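PDB 1HQO: transcriptional regulator URE2 from Saccharomyces cerevisiae, which represses nitrogen catabolite genes by holding their GATA-type transcriptional activators in the cytoplasm, and has glutathione peroxidase activity. Local coordinates for residues Leu20-Ser25 with Ala67-Leu72; Gly29-Ile34 with Asp214-Pro219; Leu36-Phe41 with Met246-Val251; Met165-Arg170 with Val203-Asp208; Trp220-Asp225 with Lys240-Met245. All coordinates share one frame; numbering follows the deposited sequence.

Contact 1. Residues Leu20-Ser25 with Ala67-Leu72; sequences LFSHRS and ARVPAL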
# COMPACT_ATOMS: atom_id res chain seq x y z
N LEU A 20 5.26 1.38 19.75
CA LEU A 20 4.36 0.88 18.74
C LEU A 20 2.93 0.89 19.24
O LEU A 20 2.64 0.29 20.28
CB LEU A 20 4.75 -0.55 18.35
CG LEU A 20 3.77 -1.33 17.45
CD1 LEU A 20 3.61 -0.65 16.08
CD2 LEU A 20 4.31 -2.74 17.29
N PHE A 21 2.05 1.58 18.53
CA PHE A 21 0.65 1.60 18.91
C PHE A 21 -0.04 0.56 18.08
O PHE A 21 -0.24 0.74 16.88
CB PHE A 21 0.04 2.96 18.64
CG PHE A 21 0.48 3.98 19.61
CD1 PHE A 21 1.65 4.70 19.40
CD2 PHE A 21 -0.24 4.18 20.79
CE1 PHE A 21 2.11 5.60 20.36
CE2 PHE A 21 0.21 5.06 21.76
CZ PHE A 21 1.39 5.78 21.54
N SER A 22 -0.40 -0.54 18.73
CA SER A 22 -1.05 -1.63 18.04
C SER A 22 -2.35 -2.04 18.72
O SER A 22 -2.90 -1.29 19.50
CB SER A 22 -0.10 -2.82 17.97
OG SER A 22 -0.73 -3.95 17.41
N HIS A 23 -2.84 -3.22 18.38
CA HIS A 23 -4.05 -3.76 18.94
C HIS A 23 -3.86 -5.28 19.03
O HIS A 23 -3.37 -5.90 18.10
CB HIS A 23 -5.24 -3.40 18.05
CG HIS A 23 -6.54 -3.93 18.54
ND1 HIS A 23 -6.87 -5.26 18.48
CD2 HIS A 23 -7.59 -3.31 19.15
CE1 HIS A 23 -8.06 -5.45 19.02
NE2 HIS A 23 -8.52 -4.28 19.44
N ARG A 24 -4.23 -5.87 20.16
CA ARG A 24 -4.05 -7.31 20.37
C ARG A 24 -4.47 -8.22 19.22
O ARG A 24 -3.93 -9.32 19.06
CB ARG A 24 -4.79 -7.75 21.66
CG ARG A 24 -4.21 -7.15 22.93
CD ARG A 24 -4.60 -7.93 24.18
NE ARG A 24 -3.62 -7.73 25.25
CZ ARG A 24 -3.35 -6.56 25.84
NH1 ARG A 24 -4.00 -5.47 25.45
NH2 ARG A 24 -2.42 -6.48 26.80
N SER A 25 -5.42 -7.78 18.42
CA SER A 25 -5.92 -8.59 17.31
C SER A 25 -5.69 -7.92 15.94
O SER A 25 -6.51 -8.07 15.03
CB SER A 25 -7.43 -8.85 17.55
OG SER A 25 -7.96 -9.92 16.77
N ALA A 67 -6.51 7.08 12.18
CA ALA A 67 -7.29 6.47 13.25
C ALA A 67 -7.20 4.94 13.26
O ALA A 67 -7.94 4.27 14.00
CB ALA A 67 -8.75 6.89 13.14
N ARG A 68 -6.31 4.39 12.45
CA ARG A 68 -6.15 2.94 12.42
C ARG A 68 -4.76 2.56 12.82
O ARG A 68 -3.77 3.21 12.46
CB ARG A 68 -6.41 2.38 11.03
CG ARG A 68 -7.83 2.56 10.58
CD ARG A 68 -8.82 1.83 11.48
NE ARG A 68 -10.17 2.01 10.96
CZ ARG A 68 -10.96 3.05 11.23
NH1 ARG A 68 -10.55 4.02 12.04
NH2 ARG A 68 -12.16 3.14 10.66
N VAL A 69 -4.69 1.48 13.58
CA VAL A 69 -3.45 0.91 14.04
C VAL A 69 -2.82 0.18 12.81
O VAL A 69 -3.53 -0.25 11.90
CB VAL A 69 -3.80 -0.03 15.21
CG1 VAL A 69 -2.74 -1.05 15.41
CG2 VAL A 69 -4.02 0.78 16.47
N PRO A 70 -1.48 0.03 12.77
CA PRO A 70 -0.50 0.47 13.75
C PRO A 70 0.04 1.86 13.49
O PRO A 70 -0.24 2.46 12.45
CB PRO A 70 0.59 -0.58 13.62
CG PRO A 70 0.60 -0.85 12.17
CD PRO A 70 -0.87 -0.91 11.81
N ALA A 71 0.81 2.35 14.46
CA ALA A 71 1.48 3.65 14.40
C ALA A 71 2.82 3.44 15.11
O ALA A 71 2.88 2.78 16.14
CB ALA A 71 0.65 4.72 15.13
N LEU A 72 3.90 3.97 14.54
CA LEU A 72 5.19 3.81 15.18
C LEU A 72 5.87 5.14 15.35
O LEU A 72 6.00 5.94 14.41
CB LEU A 72 6.11 2.88 14.38
CG LEU A 72 7.45 2.51 15.06
CD1 LEU A 72 7.28 1.28 15.95
CD2 LEU A 72 8.51 2.24 14.02
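Phe-21 N donates a hydrogen bond to Ala-71 O at 2.8 Å, and Ala-71 N returns one to Phe-21 O at 3.1 Å. The two residues thus form the hydrogen-bonded pair of an antiparallel bridge, with Leu-20 and Leu-72 as the adjoining non-hydrogen-bonded pair. Phe-21 O also receives a CA-H...O contact from Pro-70 CA at 3.2 Å. On the face of Phe-21 and Ala-71 the two CB atoms meet at 4.0 Å. On the other face, with chi1 at 170°, the Leu-20 chain extends opposite the main-chain nitrogen and carries CD1 alongside Pro-70, 3.9 Å from Pro-70 CB; helices 27-39 and 85-100 pack there. The peptide bond before Pro-70 is cis, and the preceding Arg-68 and Val-69 belong to the glutathione site. A cis-proline just before a strand, beside the glutathione site, is the hallmark of the thioredoxin-like N-terminal domain of glutathione S-transferases.

Contact 2. Residues Gly29-Ile34 with Asp214-Pro219; sequences GFKVAI and DLAFVP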
# COMPACT_ATOMS: atom_id res chain seq x y z
N GLY A 29 -0.31 -5.01 12.83
CA GLY A 29 0.40 -4.56 14.00
C GLY A 29 1.53 -5.52 14.30
O GLY A 29 2.69 -5.12 14.47
N PHE A 30 1.20 -6.81 14.38
CA PHE A 30 2.21 -7.81 14.66
C PHE A 30 3.19 -7.88 13.52
O PHE A 30 4.26 -8.44 13.66
CB PHE A 30 1.57 -9.17 14.90
CG PHE A 30 0.82 -9.27 16.21
CD1 PHE A 30 -0.56 -9.04 16.27
CD2 PHE A 30 1.49 -9.58 17.38
CE1 PHE A 30 -1.25 -9.12 17.46
CE2 PHE A 30 0.81 -9.66 18.58
CZ PHE A 30 -0.56 -9.42 18.62
N LYS A 31 2.82 -7.28 12.40
CA LYS A 31 3.67 -7.23 11.24
C LYS A 31 4.83 -6.26 11.49
O LYS A 31 5.95 -6.54 11.14
CB LYS A 31 2.88 -6.75 10.02
CG LYS A 31 3.69 -6.75 8.74
CD LYS A 31 2.89 -6.32 7.53
CE LYS A 31 2.74 -4.82 7.49
NZ LYS A 31 1.97 -4.43 6.29
N VAL A 32 4.56 -5.12 12.09
CA VAL A 32 5.62 -4.17 12.37
C VAL A 32 6.51 -4.70 13.48
O VAL A 32 7.72 -4.54 13.45
CB VAL A 32 5.05 -2.83 12.81
CG1 VAL A 32 6.16 -1.88 13.16
CG2 VAL A 32 4.20 -2.25 11.71
N ALA A 33 5.88 -5.35 14.46
CA ALA A 33 6.57 -5.93 15.62
C ALA A 33 7.58 -6.95 15.17
O ALA A 33 8.73 -6.96 15.63
CB ALA A 33 5.57 -6.59 16.55
N ILE A 34 7.15 -7.84 14.29
CA ILE A 34 8.02 -8.86 13.77
C ILE A 34 9.26 -8.24 13.14
O ILE A 34 10.36 -8.68 13.40
CB ILE A 34 7.29 -9.68 12.71
CG1 ILE A 34 6.27 -10.60 13.37
CG2 ILE A 34 8.27 -10.45 11.89
CD1 ILE A 34 5.37 -11.32 12.39
N ASP A 214 8.28 -10.94 2.22
CA ASP A 214 7.82 -12.21 2.76
C ASP A 214 7.10 -12.01 4.09
O ASP A 214 5.98 -12.48 4.28
CB ASP A 214 9.01 -13.16 2.97
CG ASP A 214 9.80 -13.43 1.71
OD1 ASP A 214 9.31 -14.19 0.84
OD2 ASP A 214 10.91 -12.89 1.58
N LEU A 215 7.76 -11.31 5.00
CA LEU A 215 7.23 -11.06 6.34
C LEU A 215 5.85 -10.36 6.40
O LEU A 215 5.06 -10.62 7.32
CB LEU A 215 8.27 -10.27 7.16
CG LEU A 215 9.59 -10.98 7.46
CD1 LEU A 215 10.62 -9.99 7.93
CD2 LEU A 215 9.39 -12.07 8.51
N ALA A 216 5.59 -9.48 5.43
CA ALA A 216 4.34 -8.75 5.36
C ALA A 216 3.15 -9.71 5.45
O ALA A 216 2.16 -9.42 6.13
CB ALA A 216 4.27 -7.96 4.07
N PHE A 217 3.26 -10.88 4.82
CA PHE A 217 2.14 -11.83 4.83
C PHE A 217 1.93 -12.70 6.03
O PHE A 217 0.80 -13.04 6.31
CB PHE A 217 2.19 -12.78 3.65
CG PHE A 217 2.09 -12.12 2.32
CD1 PHE A 217 3.20 -11.54 1.72
CD2 PHE A 217 0.87 -12.08 1.65
CE1 PHE A 217 3.10 -10.92 0.48
CE2 PHE A 217 0.76 -11.46 0.40
CZ PHE A 217 1.88 -10.88 -0.18
N VAL A 218 2.99 -13.07 6.73
CA VAL A 218 2.84 -14.02 7.83
C VAL A 218 1.76 -13.82 8.88
O VAL A 218 1.02 -14.75 9.19
CB VAL A 218 4.21 -14.29 8.54
CG1 VAL A 218 4.48 -13.29 9.65
CG2 VAL A 218 4.21 -15.69 9.08
N PRO A 219 1.63 -12.60 9.43
CA PRO A 219 0.58 -12.44 10.45
C PRO A 219 -0.79 -12.74 9.87
O PRO A 219 -1.66 -13.24 10.56
CB PRO A 219 0.71 -10.98 10.86
CG PRO A 219 2.13 -10.62 10.47
CD PRO A 219 2.29 -11.32 9.16
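Ile-34 and Lys-31 face Leu-215, Ala-216, Val-218 and Pro-219 where a helix of the thioredoxin-like domain packs on one of the all-helical C-terminal domain, the interdomain interface of the glutathione S-transferase fold. The short helical segments run at 136° to each other, with axes 8.4 Å apart at closest approach. Ile-34 is the main bump: its two ends part, CG2 meeting Leu-215 CD2 at 3.9 Å while CD1 reaches between Val-218 and Pro-219. Having CG1 anti to the carbonyl carbon (chi1 -74°) directs that longer branch into the hollow. From the other helix the Pro-219 ring is the answering bump, its CG resting between Ile-34 CD1 and the backbone of Lys-31, 3.8 Å from Lys-31 CA. Lys-31 lays its aliphatic chain over Ala-216, CD lying 3.5 Å from Ala-216 O, and then bends at chi3 (79°). Its NZ hydrogen-bonds Ser-85, a glutathione-site residue, and Gln-123 of helix 110-139, which fixes the buried ammonium. Helix 249-256 closes over Ile-34 as well. The packing is tightest between Ile-34 CD1 and Val-218 CG1, 3.5 Å apart, less than usual van der Waals contact.

Contact 3. Residues Leu36-Phe41 with Met246-Val251; sequences LSELGF and MRRPAV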
# COMPACT_ATOMS: atom_id res chain seq x y z
N LEU A 36 10.45 -5.29 13.67
CA LEU A 36 11.24 -4.58 14.63
C LEU A 36 12.17 -5.62 15.24
O LEU A 36 13.38 -5.49 15.14
CB LEU A 36 10.37 -3.92 15.70
CG LEU A 36 9.72 -2.58 15.31
CD1 LEU A 36 8.73 -2.14 16.36
CD2 LEU A 36 10.79 -1.52 15.11
N SER A 37 11.61 -6.67 15.82
CA SER A 37 12.42 -7.72 16.46
C SER A 37 13.48 -8.34 15.55
O SER A 37 14.59 -8.61 15.99
CB SER A 37 11.52 -8.85 17.00
OG SER A 37 10.74 -8.43 18.11
N GLU A 38 13.13 -8.55 14.29
CA GLU A 38 14.04 -9.16 13.33
C GLU A 38 15.17 -8.21 12.93
O GLU A 38 16.19 -8.62 12.38
CB GLU A 38 13.23 -9.58 12.10
CG GLU A 38 13.85 -10.69 11.28
CD GLU A 38 13.76 -12.04 11.96
OE1 GLU A 38 12.63 -12.50 12.25
OE2 GLU A 38 14.82 -12.66 12.21
N LEU A 39 14.97 -6.92 13.20
CA LEU A 39 15.98 -5.92 12.89
C LEU A 39 16.74 -5.53 14.16
O LEU A 39 17.70 -4.77 14.12
CB LEU A 39 15.33 -4.68 12.28
CG LEU A 39 14.90 -4.80 10.82
CD1 LEU A 39 14.54 -3.43 10.30
CD2 LEU A 39 16.03 -5.39 9.99
N GLY A 40 16.29 -6.03 15.30
CA GLY A 40 17.00 -5.71 16.53
C GLY A 40 16.46 -4.55 17.34
O GLY A 40 16.48 -4.58 18.57
N PHE A 41 15.98 -3.51 16.66
CA PHE A 41 15.44 -2.32 17.31
C PHE A 41 14.67 -2.60 18.59
O PHE A 41 13.90 -3.55 18.66
CB PHE A 41 14.52 -1.58 16.35
CG PHE A 41 15.22 -1.07 15.12
CD1 PHE A 41 14.54 -0.96 13.92
CD2 PHE A 41 16.57 -0.73 15.16
CE1 PHE A 41 15.18 -0.51 12.79
CE2 PHE A 41 17.22 -0.28 14.03
CZ PHE A 41 16.52 -0.18 12.84
N MSE A 246 7.44 -18.99 10.69
CA MSE A 246 6.92 -19.17 12.03
C MSE A 246 7.93 -19.84 12.93
O MSE A 246 7.80 -19.82 14.16
CB MSE A 246 5.62 -19.98 12.01
CG MSE A 246 4.40 -19.15 11.61
SE MSE A 246 4.26 -17.53 12.69
CE MSE A 246 4.04 -18.40 14.42
N ARG A 247 8.96 -20.41 12.30
CA ARG A 247 10.04 -21.12 13.00
C ARG A 247 11.08 -20.18 13.61
O ARG A 247 11.68 -20.50 14.63
CB ARG A 247 10.72 -22.07 12.01
CG ARG A 247 11.03 -23.45 12.55
CD ARG A 247 11.46 -24.37 11.42
NE ARG A 247 10.33 -25.06 10.82
CZ ARG A 247 10.07 -25.09 9.52
NH1 ARG A 247 10.88 -24.47 8.68
NH2 ARG A 247 9.02 -25.76 9.06
N ARG A 248 11.29 -19.02 12.99
CA ARG A 248 12.24 -18.01 13.48
C ARG A 248 11.77 -17.47 14.83
O ARG A 248 10.61 -17.09 15.01
CB ARG A 248 12.36 -16.88 12.47
CG ARG A 248 12.71 -17.38 11.08
CD ARG A 248 12.48 -16.32 10.03
NE ARG A 248 13.72 -15.87 9.42
CZ ARG A 248 14.68 -15.24 10.08
NH1 ARG A 248 14.53 -14.98 11.38
NH2 ARG A 248 15.78 -14.86 9.45
N PRO A 249 12.69 -17.44 15.81
CA PRO A 249 12.36 -16.96 17.16
C PRO A 249 11.98 -15.47 17.22
O PRO A 249 11.07 -15.08 17.98
CB PRO A 249 13.62 -17.30 17.96
CG PRO A 249 14.73 -17.25 16.89
CD PRO A 249 14.08 -17.93 15.72
N ALA A 250 12.67 -14.65 16.42
CA ALA A 250 12.39 -13.21 16.35
C ALA A 250 10.90 -13.04 16.06
O ALA A 250 10.21 -12.21 16.67
CB ALA A 250 13.23 -12.56 15.25
N VAL A 251 10.43 -13.85 15.12
CA VAL A 251 9.04 -13.88 14.68
C VAL A 251 8.10 -14.40 15.76
O VAL A 251 6.95 -14.00 15.85
CB VAL A 251 8.86 -14.80 13.46
CG1 VAL A 251 7.39 -14.88 13.08
CG2 VAL A 251 9.70 -14.31 12.30
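Arg-248, at the N-cap position of helix 249-256, reaches Glu-38 near the end of helix 27-39 in a salt bridge, NH1 lying 2.5 Å from Glu-38 OE2. The bridge rests on this one nitrogen: NH2 is 3.7 Å from Glu-38 OE2, and the carboxylate and guanidinium planes stand 80° apart, so the groups do not pair side by side. Arg-248 arrives with its chain bent at chi3 (113°), and its side chain also packs on Leu-210. Two residues on, Ala-250 turns its methyl toward helix 27-39, and its CB packs closely against the other oxygen, 3.1 Å from Glu-38 OE1. Its carbonyl O touches Ser-37 CB at 3.6 Å; the hydroxyl of Ser-37 is hydrogen-bonded to Tyr-43 OH instead. Val-251 CG2 touches the same carboxylate oxygen, Glu-38 OE1, at 3.4 Å. Glu-38 reaches them by a bend at chi2 (73°), bringing its acid end beside the first turn of helix 249-256, where the helix dipole would probably help to stabilise a negative charge. This is interdomain packing of the glutathione S-transferase fold, joining the first helix of the thioredoxin-like domain to the last helix of the C-terminal domain.

Contact 4. Residues Met165-Arg170 with Val203-Asp208; sequences MALAER and VWLVGD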
# COMPACT_ATOMS: atom_id res chain seq x y z
N MSE A 165 1.92 -19.52 -6.62
CA MSE A 165 2.61 -19.74 -7.86
C MSE A 165 3.96 -19.08 -8.00
O MSE A 165 4.84 -19.62 -8.65
CB MSE A 165 1.75 -19.32 -9.00
CG MSE A 165 2.34 -19.68 -10.31
SE MSE A 165 1.10 -19.00 -11.56
CE MSE A 165 -0.48 -20.02 -10.97
N ALA A 166 4.13 -17.91 -7.42
CA ALA A 166 5.40 -17.24 -7.52
C ALA A 166 6.38 -18.07 -6.70
O ALA A 166 7.53 -18.22 -7.09
CB ALA A 166 5.31 -15.86 -6.96
N LEU A 167 5.92 -18.61 -5.58
CA LEU A 167 6.77 -19.43 -4.72
C LEU A 167 7.22 -20.67 -5.46
O LEU A 167 8.39 -21.02 -5.43
CB LEU A 167 6.03 -19.87 -3.44
CG LEU A 167 5.89 -18.83 -2.32
CD1 LEU A 167 4.95 -19.36 -1.28
CD2 LEU A 167 7.23 -18.51 -1.72
N ALA A 168 6.28 -21.33 -6.12
CA ALA A 168 6.58 -22.53 -6.89
C ALA A 168 7.68 -22.22 -7.90
O ALA A 168 8.72 -22.87 -7.89
CB ALA A 168 5.35 -23.03 -7.59
N GLU A 169 7.46 -21.23 -8.75
CA GLU A 169 8.46 -20.89 -9.75
C GLU A 169 9.87 -20.74 -9.17
O GLU A 169 10.83 -21.16 -9.80
CB GLU A 169 8.07 -19.62 -10.49
CG GLU A 169 6.73 -19.71 -11.17
CD GLU A 169 6.44 -18.51 -12.06
OE1 GLU A 169 6.80 -17.36 -11.70
OE2 GLU A 169 5.83 -18.73 -13.13
N ARG A 170 10.00 -20.14 -7.99
CA ARG A 170 11.32 -19.95 -7.39
C ARG A 170 11.92 -21.26 -6.89
O ARG A 170 13.14 -21.38 -6.73
CB ARG A 170 11.25 -18.92 -6.24
CG ARG A 170 11.19 -17.45 -6.72
CD ARG A 170 10.36 -16.53 -5.79
NE ARG A 170 10.01 -15.24 -6.43
CZ ARG A 170 9.27 -15.10 -7.54
NH1 ARG A 170 8.78 -16.16 -8.17
NH2 ARG A 170 9.01 -13.88 -8.03
N VAL A 203 12.24 -20.93 0.44
CA VAL A 203 12.28 -20.23 -0.82
C VAL A 203 11.65 -18.89 -0.48
O VAL A 203 10.70 -18.84 0.30
CB VAL A 203 11.49 -21.01 -1.88
CG1 VAL A 203 10.15 -21.43 -1.32
CG2 VAL A 203 11.30 -20.16 -3.11
N TRP A 204 12.18 -17.79 -1.02
CA TRP A 204 11.64 -16.48 -0.71
C TRP A 204 11.14 -15.76 -1.94
O TRP A 204 11.41 -16.19 -3.06
CB TRP A 204 12.70 -15.65 -0.00
CG TRP A 204 13.22 -16.35 1.25
CD1 TRP A 204 14.49 -16.83 1.45
CD2 TRP A 204 12.49 -16.64 2.45
NE1 TRP A 204 14.58 -17.40 2.70
CE2 TRP A 204 13.37 -17.29 3.34
CE3 TRP A 204 11.16 -16.40 2.87
CZ2 TRP A 204 12.98 -17.72 4.61
CZ3 TRP A 204 10.77 -16.83 4.14
CH2 TRP A 204 11.68 -17.48 4.99
N LEU A 205 10.43 -14.66 -1.74
CA LEU A 205 9.86 -13.90 -2.85
C LEU A 205 10.84 -13.05 -3.64
O LEU A 205 10.64 -12.83 -4.84
CB LEU A 205 8.72 -13.01 -2.35
CG LEU A 205 7.45 -13.72 -1.90
CD1 LEU A 205 6.55 -12.73 -1.22
CD2 LEU A 205 6.77 -14.37 -3.10
N VAL A 206 11.87 -12.53 -2.99
CA VAL A 206 12.81 -11.69 -3.69
C VAL A 206 14.26 -11.93 -3.26
O VAL A 206 14.56 -12.08 -2.07
CB VAL A 206 12.47 -10.16 -3.52
CG1 VAL A 206 13.34 -9.33 -4.44
CG2 VAL A 206 10.99 -9.89 -3.81
N GLY A 207 15.14 -11.97 -4.26
CA GLY A 207 16.56 -12.17 -4.01
C GLY A 207 16.95 -13.42 -3.25
O GLY A 207 17.97 -13.44 -2.56
N ASP A 208 16.14 -14.48 -3.35
CA ASP A 208 16.45 -15.72 -2.66
C ASP A 208 16.92 -15.40 -1.23
O ASP A 208 17.81 -16.05 -0.68
CB ASP A 208 17.54 -16.47 -3.45
CG ASP A 208 17.97 -17.75 -2.77
OD1 ASP A 208 19.06 -17.77 -2.14
OD2 ASP A 208 17.21 -18.74 -2.85
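Within the all-helical C-terminal domain of the glutathione S-transferase fold, the loop before helix 212-221 lies against the last turns of helix 146-172, where Arg-170 meets Val-203, Trp-204 and Leu-205. Val-203 sits with its two methyls split between neighbours: CG2 packs on Arg-170 CB at 3.4 Å, and CG1 on Leu-167 CD2 at 4.1 Å. Leu-205 starts out pointing away from the helix, yet its side chain turns back to bring CD2 to 4.4 Å from both Leu-167 CD2 and Ala-166 CB. Trp-119 of helix 110-139 and Trp-241 of helix 236-247 also pack on Leu-205, extending this apolar patch into the domain. The same loop residue is tied down through its backbone on two sides, since Leu-205 N is hydrogen-bonded to Asp-214 of helix 212-221 and its carbonyl accepts a bond from Arg-170. Arg-170, bent at chi2 (147°), sets the edge of its guanidinium toward Trp-204 O and Leu-205 O. Arg-170 NE donates to Leu-205 O over 3.0 Å with 166° at the hydrogen, in the guanidinium plane but 43° above the carbonyl plane.

Contact 5. Residues Trp220-Asp225 with Lys240-Met245; sequences WNNVVD and KWTKHM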
# COMPACT_ATOMS: atom_id res chain seq x y z
N TRP A 220 -0.96 -12.43 8.59
CA TRP A 220 -2.22 -12.67 7.89
C TRP A 220 -2.40 -14.13 7.52
O TRP A 220 -3.50 -14.68 7.64
CB TRP A 220 -2.28 -11.78 6.65
CG TRP A 220 -2.43 -10.34 7.05
CD1 TRP A 220 -1.43 -9.43 7.22
CD2 TRP A 220 -3.64 -9.68 7.41
NE1 TRP A 220 -1.95 -8.24 7.67
CE2 TRP A 220 -3.31 -8.37 7.79
CE3 TRP A 220 -4.99 -10.07 7.44
CZ2 TRP A 220 -4.26 -7.44 8.20
CZ3 TRP A 220 -5.94 -9.14 7.86
CH2 TRP A 220 -5.57 -7.85 8.23
N ASN A 221 -1.32 -14.76 7.08
CA ASN A 221 -1.39 -16.16 6.73
C ASN A 221 -1.93 -16.85 7.95
O ASN A 221 -2.67 -17.81 7.84
CB ASN A 221 -0.01 -16.74 6.43
CG ASN A 221 0.67 -16.10 5.23
OD1 ASN A 221 0.01 -15.55 4.33
ND2 ASN A 221 2.00 -16.18 5.20
N ASN A 222 -1.55 -16.36 9.12
CA ASN A 222 -2.00 -17.01 10.33
C ASN A 222 -3.49 -16.92 10.64
O ASN A 222 -4.00 -17.68 11.47
CB ASN A 222 -1.19 -16.52 11.54
CG ASN A 222 0.27 -16.95 11.48
OD1 ASN A 222 0.60 -18.05 11.03
ND2 ASN A 222 1.15 -16.08 11.95
N VAL A 223 -4.21 -16.02 9.97
CA VAL A 223 -5.63 -15.91 10.28
C VAL A 223 -6.65 -16.17 9.19
O VAL A 223 -7.85 -16.10 9.44
CB VAL A 223 -5.95 -14.54 10.90
CG1 VAL A 223 -5.07 -14.31 12.11
CG2 VAL A 223 -5.77 -13.45 9.86
N VAL A 224 -6.22 -16.46 7.97
CA VAL A 224 -7.21 -16.70 6.93
C VAL A 224 -8.06 -17.94 7.17
O VAL A 224 -9.08 -18.13 6.52
CB VAL A 224 -6.55 -16.80 5.60
CG1 VAL A 224 -5.94 -15.45 5.27
CG2 VAL A 224 -5.49 -17.89 5.62
N ASP A 225 -7.63 -18.79 8.10
CA ASP A 225 -8.40 -19.98 8.41
C ASP A 225 -9.71 -19.48 9.01
O ASP A 225 -10.73 -20.15 8.92
CB ASP A 225 -7.62 -20.89 9.39
CG ASP A 225 -7.44 -20.29 10.78
OD1 ASP A 225 -7.45 -19.05 10.90
OD2 ASP A 225 -7.28 -21.05 11.76
N LYS A 240 4.48 -23.85 3.55
CA LYS A 240 5.86 -24.14 3.92
C LYS A 240 6.57 -22.85 4.22
O LYS A 240 7.33 -22.76 5.17
CB LYS A 240 6.57 -24.87 2.79
CG LYS A 240 5.92 -26.22 2.46
CD LYS A 240 6.70 -27.01 1.41
CE LYS A 240 6.81 -26.27 0.08
NZ LYS A 240 7.47 -27.11 -0.97
N TRP A 241 6.29 -21.84 3.39
CA TRP A 241 6.84 -20.49 3.48
C TRP A 241 6.53 -19.87 4.84
O TRP A 241 7.41 -19.37 5.54
CB TRP A 241 6.19 -19.69 2.38
CG TRP A 241 6.52 -18.26 2.26
CD1 TRP A 241 7.76 -17.71 2.12
CD2 TRP A 241 5.58 -17.20 2.02
NE1 TRP A 241 7.66 -16.38 1.79
CE2 TRP A 241 6.33 -16.04 1.73
CE3 TRP A 241 4.18 -17.13 2.03
CZ2 TRP A 241 5.72 -14.81 1.43
CZ3 TRP A 241 3.58 -15.91 1.74
CH2 TRP A 241 4.35 -14.77 1.44
N THR A 242 5.25 -19.91 5.21
CA THR A 242 4.80 -19.38 6.50
C THR A 242 5.46 -20.17 7.60
O THR A 242 5.86 -19.63 8.62
CB THR A 242 3.30 -19.55 6.70
OG1 THR A 242 2.60 -18.90 5.64
CG2 THR A 242 2.88 -18.94 8.02
N LYS A 243 5.53 -21.48 7.39
CA LYS A 243 6.16 -22.37 8.35
C LYS A 243 7.63 -22.03 8.62
O LYS A 243 8.05 -22.04 9.76
CB LYS A 243 6.04 -23.80 7.86
CG LYS A 243 4.79 -24.46 8.33
CD LYS A 243 4.86 -24.63 9.83
CE LYS A 243 3.67 -25.45 10.30
NZ LYS A 243 3.75 -25.80 11.75
N HIS A 244 8.40 -21.74 7.57
CA HIS A 244 9.81 -21.39 7.76
C HIS A 244 9.89 -20.10 8.53
O HIS A 244 10.85 -19.87 9.25
CB HIS A 244 10.53 -21.18 6.43
CG HIS A 244 10.91 -22.46 5.75
ND1 HIS A 244 11.83 -23.34 6.28
CD2 HIS A 244 10.47 -23.02 4.59
CE1 HIS A 244 11.93 -24.39 5.48
NE2 HIS A 244 11.11 -24.22 4.46
N MSE A 245 8.88 -19.25 8.34
CA MSE A 245 8.85 -17.97 9.02
C MSE A 245 8.39 -18.11 10.45
O MSE A 245 8.91 -17.44 11.32
CB MSE A 245 7.93 -16.99 8.28
CG MSE A 245 8.62 -16.31 7.09
SE MSE A 245 7.60 -14.97 6.14
CE MSE A 245 6.20 -16.09 5.41
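Asn-221 and Thr-242 bury most of the surface here, meeting between the last part of helix 212-221 and the middle of helix 236-247. The two side chains pass alongside one another, running opposite ways, and Asn-221 ND2 comes to 2.8 Å from Thr-242 OG1. The two polar ends have firm partners elsewhere: Asn-221 OD1 hydrogen-bonds Tyr-160 OH of helix 146-172, and Thr-242 OG1 bonds Val-238 O one turn back in its own helix. The Tyr-160 bond would help to fix the rotation of the buried amide, with its oxygen on the tyrosine and its nitrogen directed at helix 236-247. For Thr-242, OG1 anti to the carbonyl carbon (chi1 -58°) places the oxygen back toward Val-238, while CG2 faces the other segment, 4.0 Å from Asn-221 CB. Asn-222 adds a lighter touch there, its OD1 lying 3.9 Å from Thr-242 CG2. Trp-241 approaches the same amide nitrogen obliquely, CZ3 being 3.8 Å from Asn-221 ND2, with the amide and indole planes 47° apart. One face of that indole carries the methyl of Met-245, a selenomethionine, whose CE stands 3.6 Å above the ring centre in a contact within helix 236-247. Around this junction, Trp-241 packs on helix 146-172 and hydrogen-bonds Asp-214 of helix 212-221, while Val-218 of that same helix lies against Thr-242 and Met-245.

Contact 1 belongs to the thioredoxin-like domain, contacts 4 and 5 to the helical domain, and contacts 2 and 3 join the two. Helix 27-39, which directly follows strand 18-22 of contact 1, serves both interdomain contacts, whose centres are about 10 Å apart. Contact 5 shares helix 212-221 with contact 2 and helix 236-247 with contact 3. Contacts 1 and 4 are farthest separated, about 30 Å between centres on opposite sides of the chain's centre. Along the chain, contact 1 closes before contact 4 opens, and contact 5 follows; contacts 2 and 3 span longer stretches. A packed path thus runs from the loop of glutathione-site residues Arg-68 and Val-69, through contact 2, to loop 203-208.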